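Local coordinates for sigma-C capsid protein (Avian reovirus, PDB 2VRS) that forms the trimeric fibre of the virion, attaches the virus to host cells and induces apoptosis, at residues 139-142 / 143-147. Numbering follows the deposited sequence.
Sequences THIP and SDLAR
Arg147 N donates a hydrogen bond to Asp144 O at 3.1 Å. This i to i+3 bond closes the start of a 3-10 segment, which carries Leu145 near Ile141. Just before it, Leu145 N gives a weak hydrogen bond to Ser143 O at 2.8 Å, and Asp144 sits at the centre of this tight turn. No hydrogen bond joins 139-142 to 143-147. Pro142 O stays 3.7 Å from Leu145 N, and the pair is not hydrogen-bonded.

The side-chain contact is apolar. Ile141 CG2 meets Leu145 CD1 at 3.6 Å and Leu145 CD2 at 3.9 Å, so one methyl faces both branches of the leucine end. The two side chains run at a slant to each other. Ile141 presents CG2 by setting it anti to its backbone N, while CG1 lies beside that N (chi1 -50°). Leu145 has chi1 at -146°, off a staggered value, and its end comes nearer to Ile141 than its CB does.

The same stretch packs on the barrel wall: Pro142 rests on Phe85, and Asp144 on Met83, both of strand 81-92. Arg147 is buried, with a cation-pi contact to Tyr65 and a hydrogen bond from NH2 to Thr211 OG1. The arrangement is an inverse gamma turn leading into a 3-10 segment, in the surface loop joining strand 128-134 to helix 152-155 of the C-terminal beta-barrel domain.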
# COMPACT_ATOMS: atom_id res chain seq x y z
N THR C 139 -1.13 5.08 30.78
CA THR C 139 -1.95 5.34 31.97
C THR C 139 -3.42 4.94 31.84
O THR C 139 -4.02 4.40 32.80
CB THR C 139 -1.78 6.81 32.42
OG1 THR C 139 -0.45 6.93 32.93
CG2 THR C 139 -2.75 7.15 33.52
N HIS C 140 -4.00 5.19 30.68
CA HIS C 140 -5.38 4.81 30.42
C HIS C 140 -5.40 4.30 28.97
O HIS C 140 -5.48 5.09 28.03
CB HIS C 140 -6.29 6.03 30.63
CG HIS C 140 -7.74 5.69 30.66
ND1 HIS C 140 -8.62 6.08 29.67
CD2 HIS C 140 -8.48 5.00 31.56
CE1 HIS C 140 -9.83 5.63 29.95
NE2 HIS C 140 -9.76 4.94 31.07
N ILE C 141 -5.26 2.99 28.83
CA ILE C 141 -5.08 2.32 27.55
C ILE C 141 -6.14 2.75 26.53
O ILE C 141 -7.32 2.74 26.84
CB ILE C 141 -5.13 0.76 27.73
CG1 ILE C 141 -4.19 0.28 28.86
CG2 ILE C 141 -4.83 0.04 26.42
CD1 ILE C 141 -2.76 -0.12 28.43
N PRO C 142 -5.71 3.20 25.32
CA PRO C 142 -6.68 3.47 24.25
C PRO C 142 -7.46 2.20 23.89
O PRO C 142 -6.90 1.10 23.96
CB PRO C 142 -5.79 3.87 23.07
CG PRO C 142 -4.56 4.41 23.71
CD PRO C 142 -4.34 3.52 24.89
N SER C 143 -8.73 2.37 23.52
CA SER C 143 -9.55 1.25 23.02
C SER C 143 -8.91 0.58 21.81
O SER C 143 -8.74 -0.64 21.78
CB SER C 143 -10.97 1.71 22.67
OG SER C 143 -11.84 1.46 23.75
N ASP C 144 -8.53 1.39 20.81
CA ASP C 144 -7.93 0.86 19.57
C ASP C 144 -6.45 0.46 19.74
O ASP C 144 -5.55 0.97 19.00
CB ASP C 144 -8.11 1.84 18.39
CG ASP C 144 -9.56 1.97 17.94
OD1 ASP C 144 -10.44 1.25 18.47
OD2 ASP C 144 -9.81 2.78 17.03
N LEU C 145 -6.20 -0.49 20.65
CA LEU C 145 -4.81 -1.00 20.90
C LEU C 145 -4.03 -1.54 19.69
O LEU C 145 -2.78 -1.48 19.65
CB LEU C 145 -4.79 -2.03 22.04
CG LEU C 145 -3.55 -2.05 22.94
CD1 LEU C 145 -3.09 -0.63 23.38
CD2 LEU C 145 -3.78 -2.91 24.16
N ALA C 146 -4.76 -2.03 18.70
CA ALA C 146 -4.15 -2.63 17.53
C ALA C 146 -3.28 -1.60 16.81
O ALA C 146 -2.31 -1.97 16.17
CB ALA C 146 -5.19 -3.17 16.60
N ARG C 147 -3.62 -0.32 16.96
CA ARG C 147 -2.85 0.75 16.23
C ARG C 147 -1.51 1.05 16.88
O ARG C 147 -0.76 1.89 16.35
CB ARG C 147 -3.64 2.05 16.15
CG ARG C 147 -5.04 1.90 15.50
CD ARG C 147 -5.04 1.98 13.98
NE ARG C 147 -4.20 0.96 13.32
CZ ARG C 147 -4.55 -0.31 13.09
NH1 ARG C 147 -5.74 -0.77 13.47
NH2 ARG C 147 -3.69 -1.12 12.48